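Endo-beta-mannanase (Opitutaceae bacterium TAV5, PDB 7BOB) probably removes mannose units from the ends of beta-1,4-linked mannan chains, as an exo-beta-1,4-mannosidase of glycoside hydrolase family 5. Local coordinates at residues A134-T139 with A181-L186; V61-E67 with R129-Y133; C175-T179 with Q231-D235; I18-Y24 with G313-F319; N119-D123 with Q170-W174. All coordinates share one frame; numbering follows the deposited sequence.

Four of the five contacts gather on one side of the (beta/alpha)8 barrel, and interaction 4 lies apart. Interactions 1 and 2 share helix 124-141. Interactions 1, 3 and 5 share helix 168-183. The centres of interactions 1 and 2, 1 and 3, and 3 and 5 are about 12 Å apart, and these pairs touch. The Arg183-Asp235 salt bridge ties 1 to 3. Interaction 4 joins the first strand to the last, so the other four are nested within the loop it closes; centres of 4 and 5 are about 29 Å apart. One contact closes the barrel, while the others join helices, loops and the end of strand 56-62 around it.

Interaction 1 (A134-T139 with A181-L186); sequences ARTITT and AIREVL
The carbonyl oxygen of Ala134 is gripped twice by Thr138, a residue that also packs against Ile182, Val185 and Leu186. Thr138 OG1 gives its proton to Ala134 O at 2.7 Å, and Thr138 N bonds the same oxygen from the opposite face of the carbonyl plane. OG1 sits beside its own backbone N (chi1 -51°), which turns it back along the helix. It still lies 3.4 Å from Ile182 CG1. The methyl CG2 points onward and meets Val185 CB at 3.6 Å and Leu186 CD1 at 3.7 Å. Nearby, Ala134 CB meets Ala181 CB at 4.1 Å; with such small residues here, helices 124-141 and 168-183 can come close. Both helices belong to the outer layer of the barrel, and Ile182 also touches strands 94-101 and 151-154. On the outer side, Arg135 NH1 forms a salt bridge with Glu184 OE1 at 3.0 Å. The two planes are nearly parallel, 6° apart, but OE1 approaches the guanidinium obliquely and pairs with NH1 alone. Nearer the backbone, Arg135 CG rests on Val185 CG2 at 3.6 Å. The threonine hydroxyl bonds within its own helix, and across the contact it meets mostly carbon; one ion pair lies outside.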
# COMPACT_ATOMS: atom_id res chain seq x y z
N ALA A 134 27.17 22.73 10.92
CA ALA A 134 26.54 23.27 12.12
C ALA A 134 27.56 24.03 12.97
O ALA A 134 27.27 25.12 13.48
CB ALA A 134 25.90 22.15 12.93
N ARG A 135 28.75 23.45 13.13
CA ARG A 135 29.79 24.13 13.90
C ARG A 135 30.21 25.44 13.23
O ARG A 135 30.38 26.46 13.91
CB ARG A 135 30.99 23.20 14.08
CG ARG A 135 32.11 23.87 14.88
CD ARG A 135 33.14 22.87 15.38
NE ARG A 135 33.72 22.13 14.26
CZ ARG A 135 33.49 20.85 13.99
NH1 ARG A 135 32.67 20.13 14.77
NH2 ARG A 135 34.07 20.27 12.93
N THR A 136 30.29 25.45 11.90
CA THR A 136 30.71 26.65 11.19
C THR A 136 29.72 27.79 11.39
O THR A 136 30.11 28.93 11.67
CB THR A 136 30.86 26.38 9.71
OG1 THR A 136 31.85 25.36 9.51
CG2 THR A 136 31.26 27.65 9.00
N ILE A 137 28.43 27.52 11.19
CA ILE A 137 27.44 28.59 11.35
C ILE A 137 27.43 29.07 12.79
O ILE A 137 27.46 30.28 13.05
CB ILE A 137 26.04 28.13 10.90
CG1 ILE A 137 26.09 27.62 9.45
CG2 ILE A 137 25.06 29.28 11.03
CD1 ILE A 137 26.59 28.67 8.45
N THR A 138 27.41 28.13 13.75
CA THR A 138 27.43 28.52 15.16
C THR A 138 28.62 29.42 15.47
O THR A 138 28.50 30.38 16.22
CB THR A 138 27.44 27.28 16.05
OG1 THR A 138 26.39 26.39 15.67
CG2 THR A 138 27.23 27.66 17.51
N THR A 139 29.78 29.12 14.88
CA THR A 139 30.93 30.00 15.02
C THR A 139 30.57 31.43 14.64
O THR A 139 30.89 32.38 15.37
CB THR A 139 32.10 29.48 14.18
OG1 THR A 139 32.76 28.43 14.89
CG2 THR A 139 33.10 30.59 13.92
N ALA A 181 27.46 19.26 17.89
CA ALA A 181 28.33 20.15 17.11
C ALA A 181 28.06 21.61 17.45
O ALA A 181 28.99 22.42 17.54
CB ALA A 181 28.11 19.91 15.62
N ILE A 182 26.79 21.97 17.62
CA ILE A 182 26.46 23.34 17.97
C ILE A 182 27.05 23.67 19.34
O ILE A 182 27.55 24.78 19.57
CB ILE A 182 24.93 23.53 17.93
CG1 ILE A 182 24.47 23.72 16.48
CG2 ILE A 182 24.49 24.71 18.81
CD1 ILE A 182 23.02 23.26 16.26
N ARG A 183 27.04 22.69 20.25
CA ARG A 183 27.52 22.92 21.60
C ARG A 183 29.03 22.85 21.72
O ARG A 183 29.57 23.19 22.78
CB ARG A 183 26.86 21.91 22.56
CG ARG A 183 25.35 22.13 22.73
CD ARG A 183 24.78 21.43 23.97
NE ARG A 183 23.32 21.33 23.90
CZ ARG A 183 22.49 22.35 24.12
NH1 ARG A 183 22.94 23.56 24.44
NH2 ARG A 183 21.19 22.15 24.01
N GLU A 184 29.74 22.43 20.67
CA GLU A 184 31.19 22.59 20.64
C GLU A 184 31.59 24.05 20.53
O GLU A 184 32.75 24.39 20.80
CB GLU A 184 31.80 21.80 19.48
CG GLU A 184 31.95 20.32 19.75
CD GLU A 184 32.43 19.57 18.53
OE1 GLU A 184 33.11 20.20 17.69
OE2 GLU A 184 32.12 18.35 18.39
N VAL A 185 30.66 24.92 20.13
CA VAL A 185 30.91 26.35 20.01
C VAL A 185 30.14 27.14 21.06
O VAL A 185 30.68 28.06 21.66
CB VAL A 185 30.57 26.83 18.59
CG1 VAL A 185 30.63 28.36 18.49
CG2 VAL A 185 31.49 26.17 17.58
N LEU A 186 28.87 26.81 21.29
CA LEU A 186 28.03 27.52 22.25
C LEU A 186 27.39 26.50 23.18
O LEU A 186 26.21 26.16 23.04
CB LEU A 186 26.97 28.37 21.55
CG LEU A 186 27.44 29.55 20.70
CD1 LEU A 186 26.26 30.18 19.99
CD2 LEU A 186 28.15 30.56 21.60

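Interaction 2 (V61-E67 with R129-Y133); sequences VRWPDFE and RGAAY
Trp63 and Tyr133 stack face to face where strand 56-62 of the (beta/alpha)8 barrel runs into helix 63-66 and meets helix 124-141. The five-membered ring of Trp63 lies over the Tyr133 ring, with centroids 3.6 Å apart and planes at 15°. The indole donor is spent within its own segment: Trp63 NE1 bonds Glu67 OE1 at 3.0 Å. The acceptor lies in the ring plane, the bond is nearly straight (168°), and it fixes how the indole is turned over Tyr133. Glu67 OE1 is met on its anti side, 34° out of the carboxylate plane. The other oxygen, OE2, accepts from Gly71 N and pairs with Arg129 as a salt bridge. The modelled separation of OE2 and Arg129 NH1 is too short to trust in detail. Tyr133 OH finds its partner in Leu99 O of the neighbouring strand. It also lies 3.0 Å from Val61 O, but the angle there is too poor for a bond. Arg62 grips Asp65 side-on: NE reaches OD2 at 2.7 Å and NH2 reaches OD1 at 2.9 Å. The remaining nitrogen, Arg62 NH1, forms a salt bridge with Glu32. Past the stack, Trp63 CH2 comes to 3.8 Å from Gly130 CA.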
# COMPACT_ATOMS: atom_id res chain seq x y z
N VAL A 61 19.00 29.84 7.33
CA VAL A 61 20.33 29.77 6.73
C VAL A 61 20.28 28.65 5.70
O VAL A 61 20.41 27.47 6.03
CB VAL A 61 21.40 29.53 7.82
CG1 VAL A 61 22.80 29.53 7.24
CG2 VAL A 61 21.28 30.62 8.91
N ARG A 62 20.01 29.00 4.44
CA ARG A 62 19.82 27.99 3.41
C ARG A 62 21.17 27.37 3.06
O ARG A 62 22.04 28.03 2.48
CB ARG A 62 19.13 28.58 2.19
CG ARG A 62 18.47 27.52 1.33
CD ARG A 62 17.66 28.11 0.18
NE ARG A 62 18.50 28.87 -0.75
CZ ARG A 62 18.13 29.18 -1.99
NH1 ARG A 62 16.95 28.80 -2.45
NH2 ARG A 62 18.95 29.85 -2.78
N TRP A 63 21.33 26.09 3.43
CA TRP A 63 22.60 25.37 3.34
C TRP A 63 23.28 25.45 1.97
O TRP A 63 24.49 25.73 1.94
CB TRP A 63 22.38 23.90 3.73
CG TRP A 63 23.62 23.14 4.06
CD1 TRP A 63 24.91 23.60 4.03
CD2 TRP A 63 23.70 21.77 4.49
NE1 TRP A 63 25.78 22.61 4.40
CE2 TRP A 63 25.06 21.47 4.68
CE3 TRP A 63 22.75 20.77 4.71
CZ2 TRP A 63 25.50 20.22 5.11
CZ3 TRP A 63 23.18 19.52 5.13
CH2 TRP A 63 24.55 19.26 5.32
N PRO A 64 22.61 25.19 0.84
CA PRO A 64 23.31 25.32 -0.45
C PRO A 64 23.94 26.69 -0.64
O PRO A 64 25.04 26.79 -1.20
CB PRO A 64 22.21 25.08 -1.49
CG PRO A 64 20.89 25.26 -0.72
CD PRO A 64 21.21 24.75 0.65
N ASP A 65 23.28 27.75 -0.16
CA ASP A 65 23.84 29.09 -0.32
C ASP A 65 25.17 29.20 0.40
O ASP A 65 26.11 29.84 -0.10
CB ASP A 65 22.86 30.14 0.22
CG ASP A 65 21.59 30.27 -0.61
OD1 ASP A 65 21.66 30.24 -1.85
OD2 ASP A 65 20.52 30.43 -0.00
N PHE A 66 25.29 28.56 1.56
CA PHE A 66 26.42 28.80 2.45
C PHE A 66 27.55 27.79 2.27
O PHE A 66 28.69 28.09 2.64
CB PHE A 66 25.95 28.78 3.92
CG PHE A 66 25.27 30.06 4.37
CD1 PHE A 66 23.93 30.30 4.04
CD2 PHE A 66 25.96 31.02 5.12
CE1 PHE A 66 23.29 31.48 4.46
CE2 PHE A 66 25.32 32.20 5.54
CZ PHE A 66 23.99 32.44 5.20
N GLU A 67 27.28 26.62 1.71
CA GLU A 67 28.32 25.63 1.41
C GLU A 67 28.13 25.10 -0.00
O GLU A 67 27.74 23.94 -0.20
CB GLU A 67 28.31 24.49 2.43
CG GLU A 67 29.63 23.73 2.46
CD GLU A 67 29.62 22.58 3.43
OE1 GLU A 67 28.73 22.53 4.30
OE2 GLU A 67 30.50 21.71 3.30
N ARG A 129 29.70 16.10 7.05
CA ARG A 129 29.50 17.43 6.46
C ARG A 129 28.45 18.24 7.22
O ARG A 129 28.59 19.46 7.36
CB ARG A 129 29.10 17.30 4.99
CG ARG A 129 30.21 16.81 4.08
CD ARG A 129 31.14 17.95 3.64
NE ARG A 129 32.26 18.15 4.58
CZ ARG A 129 32.54 19.31 5.15
NH1 ARG A 129 31.80 20.37 4.86
NH2 ARG A 129 33.57 19.43 5.99
N GLY A 130 27.41 17.58 7.73
CA GLY A 130 26.41 18.30 8.49
C GLY A 130 26.95 18.84 9.80
O GLY A 130 26.70 20.00 10.16
N ALA A 131 27.70 18.02 10.53
CA ALA A 131 28.29 18.47 11.79
C ALA A 131 29.22 19.66 11.56
O ALA A 131 29.13 20.68 12.27
CB ALA A 131 29.06 17.32 12.45
N ALA A 132 30.10 19.57 10.57
CA ALA A 132 31.01 20.68 10.31
C ALA A 132 30.24 21.94 9.95
O ALA A 132 30.59 23.04 10.40
CB ALA A 132 31.98 20.31 9.19
N TYR A 133 29.17 21.80 9.18
CA TYR A 133 28.36 22.95 8.80
C TYR A 133 27.67 23.57 10.01
O TYR A 133 27.60 24.79 10.13
CB TYR A 133 27.33 22.54 7.74
CG TYR A 133 26.20 23.52 7.52
CD1 TYR A 133 26.44 24.76 6.93
CD2 TYR A 133 24.89 23.20 7.87
CE1 TYR A 133 25.39 25.66 6.70
CE2 TYR A 133 23.84 24.08 7.66
CZ TYR A 133 24.09 25.31 7.06
OH TYR A 133 23.05 26.18 6.84

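Interaction 3 (C175-T179 with Q231-D235); sequences CRRMT and QPGID
This is a helix-to-turn packing contact on the outside of the barrel: Cys175, Arg176 and Thr179 of helix 168-183 meet Pro232, Gly233 and Ile234, in the loop that leads to strand 237-241. The loop residues Gln231 to Ile234 form a type II beta turn, closed by the bond from Ile234 N to Gln231 O. Gly233 takes the third position of the turn with a positive phi (80°), as glycine commonly does there. Its bare CA lies 3.8 Å from Thr179 OG1. Cys175 SG is set anti to its backbone N (chi1 180°) and so reaches out to the turn. It meets Pro232 O at 3.3 Å and Ile234 CG1 at 3.9 Å. The proline ring leans on the helix backbone, with Pro232 CG 3.7 Å from Arg176 N. The guanidinium of Arg176 leads away from the turn and forms a salt bridge with Glu173. Thr179 has OG1 between its backbone N and carbonyl carbon (chi1 58°). OG1 stays near its own helix, close to Cys175 O. Its methyl CG2 faces the turn, 3.6 Å from Gly233 O and 3.9 Å from Ile234 CD1. Farther along the helix, Arg183 forms a salt bridge with Asp235 and probably a hydrogen bond to Gly233 O. Sulfur, methyl and ring carbons of the side chains meet backbone atoms and one another, so the two segments are joined by van der Waals contact.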
# COMPACT_ATOMS: atom_id res chain seq x y z
N CYS A 175 20.49 13.79 15.46
CA CYS A 175 20.09 14.91 16.31
C CYS A 175 21.12 15.12 17.42
O CYS A 175 21.51 16.26 17.70
CB CYS A 175 18.70 14.64 16.88
SG CYS A 175 18.04 15.92 17.97
N ARG A 176 21.57 14.03 18.04
CA ARG A 176 22.66 14.11 19.01
C ARG A 176 23.90 14.73 18.39
O ARG A 176 24.53 15.61 18.99
CB ARG A 176 23.00 12.71 19.55
CG ARG A 176 23.85 12.71 20.83
CD ARG A 176 24.46 11.33 21.13
NE ARG A 176 25.27 10.83 20.02
CZ ARG A 176 26.56 11.11 19.86
NH1 ARG A 176 27.20 11.88 20.75
NH2 ARG A 176 27.22 10.64 18.81
N ARG A 177 24.25 14.31 17.17
CA ARG A 177 25.47 14.80 16.55
C ARG A 177 25.36 16.27 16.18
O ARG A 177 26.31 17.04 16.36
CB ARG A 177 25.82 13.97 15.32
CG ARG A 177 26.33 12.57 15.64
CD ARG A 177 27.76 12.59 16.16
NE ARG A 177 28.62 13.46 15.36
CZ ARG A 177 29.35 13.05 14.33
NH1 ARG A 177 29.34 11.79 13.95
NH2 ARG A 177 30.11 13.92 13.68
N MET A 178 24.21 16.70 15.65
CA MET A 178 24.09 18.08 15.20
C MET A 178 23.94 19.03 16.39
O MET A 178 24.47 20.14 16.35
CB MET A 178 22.92 18.24 14.24
CG MET A 178 23.02 17.43 12.98
SD MET A 178 24.64 17.61 12.18
CE MET A 178 25.22 15.93 12.17
N THR A 179 23.22 18.63 17.43
CA THR A 179 23.20 19.45 18.64
C THR A 179 24.58 19.47 19.29
O THR A 179 25.03 20.52 19.75
CB THR A 179 22.16 18.93 19.64
OG1 THR A 179 22.45 17.56 19.96
CG2 THR A 179 20.75 19.07 19.08
N GLN A 231 14.64 13.48 21.68
CA GLN A 231 15.26 14.52 20.87
C GLN A 231 16.47 15.02 21.66
O GLN A 231 16.41 16.08 22.31
CB GLN A 231 14.27 15.63 20.53
CG GLN A 231 13.16 15.18 19.56
CD GLN A 231 12.11 16.26 19.34
OE1 GLN A 231 12.43 17.44 19.29
NE2 GLN A 231 10.86 15.86 19.22
N PRO A 232 17.57 14.29 21.63
CA PRO A 232 18.70 14.63 22.50
C PRO A 232 19.29 15.98 22.15
O PRO A 232 19.43 16.34 20.98
CB PRO A 232 19.70 13.50 22.23
CG PRO A 232 19.37 13.07 20.83
CD PRO A 232 17.88 13.15 20.75
N GLY A 233 19.60 16.75 23.19
CA GLY A 233 20.20 18.05 22.98
C GLY A 233 19.25 19.16 22.61
O GLY A 233 19.72 20.26 22.32
N ILE A 234 17.94 18.92 22.62
CA ILE A 234 16.95 19.93 22.23
C ILE A 234 16.35 20.53 23.50
O ILE A 234 15.76 19.81 24.32
CB ILE A 234 15.85 19.33 21.34
CG1 ILE A 234 16.46 18.83 20.02
CG2 ILE A 234 14.75 20.36 21.10
CD1 ILE A 234 16.94 19.95 19.14
N ASP A 235 16.50 21.84 23.69
CA ASP A 235 15.99 22.47 24.90
C ASP A 235 14.53 22.88 24.77
O ASP A 235 13.81 22.89 25.76
CB ASP A 235 16.82 23.72 25.28
CG ASP A 235 18.29 23.41 25.41
OD1 ASP A 235 18.69 22.77 26.40
OD2 ASP A 235 19.05 23.78 24.49

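Interaction 4 (I18-Y24 with G313-F319); sequences IPVGANY and GYLWWCF
Asn23 meets Trp316 and Trp317 with both its backbone and its side chain. Its CG stands beside the backbone N (chi1 -61°), turning the amide back toward Trp316. Asn23 N and Asn23 ND2 both bond Trp316 O, at 2.8 Å and 2.9 Å. The backbone donor comes nearly along the C=O axis, while ND2 comes from well above the carbonyl plane. Outside the two segments, ND2 also bonds Gln280 O and OD1 accepts from Arg58, so the amide is held at both ends. Asn23 CB rests 3.3 Å from Trp317 CE3, and the amide and indole planes are 35° apart. These residues lie in or just after strands 20-23 and 311-316, the first and last strands of the (beta/alpha)8 barrel. The two run parallel, with Val20, Gly21 and Ala22 beside Tyr314, Leu315 and Trp316. The peptide bond between Trp317 and Cys318 is cis, as in many clan GH-A glycosidases, which carry such a bond after a tryptophan near the end of the last strand. Leu315 lays CD2 against the bare backbone of Gly21, 3.6 Å from Gly21 N. On the sheet face of Val20 and Ala22, Tyr314 turns its ring edge to Ile18, CE2 lying 3.9 Å from Ile18 CG2. Phe319 CB touches Ala22 CB at 3.7 Å; with CG anti to N (chi1 -173°) the ring leads off to Leu48 and Met49.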
# COMPACT_ATOMS: atom_id res chain seq x y z
N ILE A 18 8.55 36.66 26.07
CA ILE A 18 7.67 35.91 25.20
C ILE A 18 8.07 36.24 23.77
O ILE A 18 7.79 37.35 23.30
CB ILE A 18 6.19 36.24 25.46
CG1 ILE A 18 5.84 36.16 26.96
CG2 ILE A 18 5.32 35.31 24.64
CD1 ILE A 18 5.99 34.79 27.59
N PRO A 19 8.72 35.33 23.05
CA PRO A 19 9.01 35.59 21.64
C PRO A 19 7.71 35.84 20.89
O PRO A 19 6.75 35.08 21.02
CB PRO A 19 9.71 34.31 21.18
CG PRO A 19 10.33 33.76 22.43
CD PRO A 19 9.35 34.09 23.54
N VAL A 20 7.65 36.96 20.17
CA VAL A 20 6.55 37.23 19.25
C VAL A 20 7.14 37.85 18.00
O VAL A 20 8.09 38.65 18.08
CB VAL A 20 5.45 38.13 19.88
CG1 VAL A 20 4.81 37.46 21.11
CG2 VAL A 20 5.98 39.50 20.26
N GLY A 21 6.60 37.49 16.84
CA GLY A 21 7.17 37.95 15.58
C GLY A 21 6.75 37.03 14.45
O GLY A 21 5.69 36.39 14.51
N ALA A 22 7.60 36.98 13.42
CA ALA A 22 7.27 36.34 12.15
C ALA A 22 8.46 35.56 11.62
O ALA A 22 9.62 35.94 11.81
CB ALA A 22 6.87 37.35 11.07
N ASN A 23 8.15 34.46 10.94
CA ASN A 23 9.11 33.85 10.04
C ASN A 23 9.28 34.75 8.82
O ASN A 23 8.31 35.37 8.36
CB ASN A 23 8.62 32.46 9.62
CG ASN A 23 8.47 31.51 10.80
OD1 ASN A 23 9.39 30.75 11.12
ND2 ASN A 23 7.30 31.55 11.45
N TYR A 24 10.51 34.82 8.28
CA TYR A 24 10.82 35.87 7.31
C TYR A 24 11.51 35.38 6.05
O TYR A 24 12.54 34.70 6.13
CB TYR A 24 11.73 36.95 7.92
CG TYR A 24 12.03 38.04 6.92
CD1 TYR A 24 11.05 38.94 6.53
CD2 TYR A 24 13.29 38.16 6.37
CE1 TYR A 24 11.31 39.94 5.62
CE2 TYR A 24 13.57 39.16 5.46
CZ TYR A 24 12.59 40.04 5.08
OH TYR A 24 12.90 41.03 4.17
N GLY A 313 5.64 31.21 23.16
CA GLY A 313 5.99 32.18 22.14
C GLY A 313 5.26 31.91 20.85
O GLY A 313 4.72 30.81 20.66
N TYR A 314 5.20 32.90 19.95
CA TYR A 314 4.27 32.88 18.83
C TYR A 314 4.92 33.57 17.64
O TYR A 314 5.21 34.77 17.70
CB TYR A 314 2.93 33.58 19.18
CG TYR A 314 2.38 33.14 20.51
CD1 TYR A 314 1.41 32.13 20.61
CD2 TYR A 314 2.85 33.72 21.69
CE1 TYR A 314 0.93 31.73 21.84
CE2 TYR A 314 2.40 33.32 22.91
CZ TYR A 314 1.44 32.33 22.99
OH TYR A 314 1.00 31.97 24.25
N LEU A 315 5.13 32.82 16.56
CA LEU A 315 5.76 33.33 15.35
C LEU A 315 4.86 33.02 14.16
O LEU A 315 4.59 31.86 13.86
CB LEU A 315 7.15 32.72 15.14
CG LEU A 315 8.15 32.91 16.28
CD1 LEU A 315 9.46 32.24 15.95
CD2 LEU A 315 8.36 34.40 16.54
N TRP A 316 4.42 34.07 13.48
CA TRP A 316 3.52 33.94 12.36
C TRP A 316 4.26 33.47 11.10
O TRP A 316 5.44 33.76 10.91
CB TRP A 316 2.84 35.28 12.12
CG TRP A 316 2.14 35.41 10.83
CD1 TRP A 316 2.68 35.84 9.65
CD2 TRP A 316 0.76 35.15 10.58
NE1 TRP A 316 1.71 35.86 8.68
CE2 TRP A 316 0.52 35.44 9.23
CE3 TRP A 316 -0.29 34.72 11.39
CZ2 TRP A 316 -0.74 35.28 8.64
CZ3 TRP A 316 -1.55 34.57 10.81
CH2 TRP A 316 -1.76 34.85 9.45
N TRP A 317 3.54 32.74 10.24
CA TRP A 317 4.02 32.38 8.90
C TRP A 317 3.13 33.04 7.86
O TRP A 317 1.94 32.73 7.79
CB TRP A 317 4.04 30.86 8.65
CG TRP A 317 4.78 30.63 7.37
CD1 TRP A 317 4.33 30.87 6.10
CD2 TRP A 317 6.16 30.24 7.24
NE1 TRP A 317 5.34 30.64 5.18
CE2 TRP A 317 6.47 30.25 5.86
CE3 TRP A 317 7.15 29.87 8.16
CZ2 TRP A 317 7.74 29.92 5.38
CZ3 TRP A 317 8.42 29.54 7.67
CH2 TRP A 317 8.70 29.58 6.30
N CYS A 318 3.69 33.90 7.01
CA CYS A 318 5.04 34.45 7.13
C CYS A 318 4.89 35.99 7.01
O CYS A 318 3.76 36.50 6.86
CB CYS A 318 5.97 33.86 6.05
SG CYS A 318 5.40 34.29 4.38
N PHE A 319 5.99 36.74 7.07
CA PHE A 319 5.85 38.17 7.31
C PHE A 319 5.21 38.88 6.13
O PHE A 319 4.27 39.67 6.31
CB PHE A 319 7.20 38.80 7.63
CG PHE A 319 7.10 40.25 8.07
CD1 PHE A 319 6.24 40.63 9.10
CD2 PHE A 319 7.84 41.23 7.43
CE1 PHE A 319 6.13 41.97 9.50
CE2 PHE A 319 7.76 42.57 7.81
CZ PHE A 319 6.89 42.95 8.85

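Interaction 5 (N119-D123 with Q170-W174); sequences NLFSD and QVHEW
Trp174 of helix 168-183 lies against Leu120 and Phe121 of the loop before helix 124-141. Its CB sits 3.8 Å from Phe121 O. CG is anti to the backbone N (chi1 -178°), which sends the indole out over the loop. CG and CD2 then meet Phe121 CD1, which comes to 3.5 Å from CD2. This is a T-shaped stack, with the edge of Phe121 toward the face of the indole and the planes at 82°. On the pyrrole side, CD1 and NE1 pass close to Leu120 O. The direct angle is poor, so NE1 instead gives its proton to a water at 2.9 Å, and that water donates to Leu120 O. Farther out, Trp174 CZ2 touches Leu120 CD2 at 4.0 Å. CE3 and CZ3 lie against Phe121 CE1. Val171 adds a CH-pi contact, its CG2 lying over one face of the Phe121 ring, 4.2 Å from the centroid. A second water donates to both Phe121 O and Gln170 O, at 2.6 Å each. Ser122 CB packs on the amide of Gln170, whose OE1 is bonded to Thr167 N. Asn119 OD1 shapes the loop as an Asx turn, accepting from Phe121 N and Ser122 N. The rings supply the apolar contact, and the two waters bridge polar groups that make no direct bond, so loop and helix are joined by water as well as by carbon.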
# COMPACT_ATOMS: atom_id res chain seq x y z
N ASN A 119 21.09 9.96 2.21
CA ASN A 119 20.09 10.26 3.21
C ASN A 119 20.66 11.23 4.24
O ASN A 119 21.69 10.94 4.86
CB ASN A 119 19.65 8.97 3.89
CG ASN A 119 18.59 9.21 4.96
OD1 ASN A 119 18.91 9.63 6.08
ND2 ASN A 119 17.33 8.94 4.63
N LEU A 120 19.97 12.36 4.44
CA LEU A 120 20.48 13.42 5.31
C LEU A 120 20.89 12.88 6.68
O LEU A 120 21.88 13.33 7.26
CB LEU A 120 19.43 14.53 5.48
CG LEU A 120 19.85 15.67 6.44
CD1 LEU A 120 20.76 16.67 5.73
CD2 LEU A 120 18.65 16.40 7.09
N PHE A 121 20.16 11.89 7.20
CA PHE A 121 20.35 11.46 8.58
C PHE A 121 21.35 10.31 8.73
O PHE A 121 21.99 10.20 9.78
CB PHE A 121 19.01 11.02 9.18
CG PHE A 121 17.95 12.09 9.17
CD1 PHE A 121 18.16 13.30 9.82
CD2 PHE A 121 16.73 11.88 8.52
CE1 PHE A 121 17.18 14.29 9.82
CE2 PHE A 121 15.74 12.86 8.52
CZ PHE A 121 15.96 14.07 9.18
N SER A 122 21.46 9.43 7.74
CA SER A 122 22.20 8.19 7.90
C SER A 122 23.48 8.12 7.08
O SER A 122 24.38 7.35 7.44
CB SER A 122 21.33 7.01 7.49
OG SER A 122 20.89 7.24 6.17
N ASP A 123 23.55 8.84 5.97
CA ASP A 123 24.73 8.77 5.13
C ASP A 123 25.97 9.23 5.90
O ASP A 123 25.94 10.31 6.51
CB ASP A 123 24.58 9.63 3.88
CG ASP A 123 25.82 9.58 3.03
OD1 ASP A 123 26.19 8.45 2.66
OD2 ASP A 123 26.44 10.63 2.77
N GLN A 170 18.67 6.15 13.82
CA GLN A 170 19.57 7.00 13.04
C GLN A 170 19.19 8.47 13.14
O GLN A 170 20.08 9.34 13.13
CB GLN A 170 19.58 6.54 11.58
CG GLN A 170 20.47 5.34 11.30
CD GLN A 170 20.16 4.71 9.96
OE1 GLN A 170 19.03 4.76 9.49
NE2 GLN A 170 21.16 4.08 9.36
N VAL A 171 17.89 8.78 13.17
CA VAL A 171 17.46 10.16 13.38
C VAL A 171 17.87 10.64 14.76
O VAL A 171 18.34 11.77 14.93
CB VAL A 171 15.94 10.30 13.18
CG1 VAL A 171 15.44 11.66 13.70
CG2 VAL A 171 15.55 10.06 11.72
N HIS A 172 17.68 9.78 15.78
CA HIS A 172 18.11 10.12 17.13
C HIS A 172 19.59 10.44 17.16
O HIS A 172 20.01 11.42 17.80
CB HIS A 172 17.77 8.96 18.07
CG HIS A 172 18.15 9.18 19.50
ND1 HIS A 172 17.22 9.34 20.51
CD2 HIS A 172 19.37 9.22 20.10
CE1 HIS A 172 17.84 9.49 21.66
NE2 HIS A 172 19.15 9.42 21.45
N GLU A 173 20.41 9.64 16.45
CA GLU A 173 21.85 9.85 16.45
C GLU A 173 22.22 11.13 15.71
O GLU A 173 23.10 11.87 16.16
CB GLU A 173 22.55 8.63 15.83
CG GLU A 173 24.06 8.78 15.61
CD GLU A 173 24.85 8.98 16.92
OE1 GLU A 173 24.30 8.76 18.02
OE2 GLU A 173 26.04 9.35 16.85
N TRP A 174 21.56 11.40 14.58
CA TRP A 174 21.86 12.62 13.84
C TRP A 174 21.58 13.85 14.68
O TRP A 174 22.33 14.84 14.65
CB TRP A 174 21.02 12.66 12.57
CG TRP A 174 21.26 13.83 11.69
CD1 TRP A 174 22.16 13.92 10.67
CD2 TRP A 174 20.56 15.08 11.72
NE1 TRP A 174 22.07 15.15 10.07
CE2 TRP A 174 21.10 15.88 10.69
CE3 TRP A 174 19.53 15.60 12.51
CZ2 TRP A 174 20.65 17.18 10.44
CZ3 TRP A 174 19.08 16.88 12.26
CH2 TRP A 174 19.63 17.66 11.24
O HOH W 1 23.47 15.65 7.56
O HOH W 2 22.45 9.03 12.11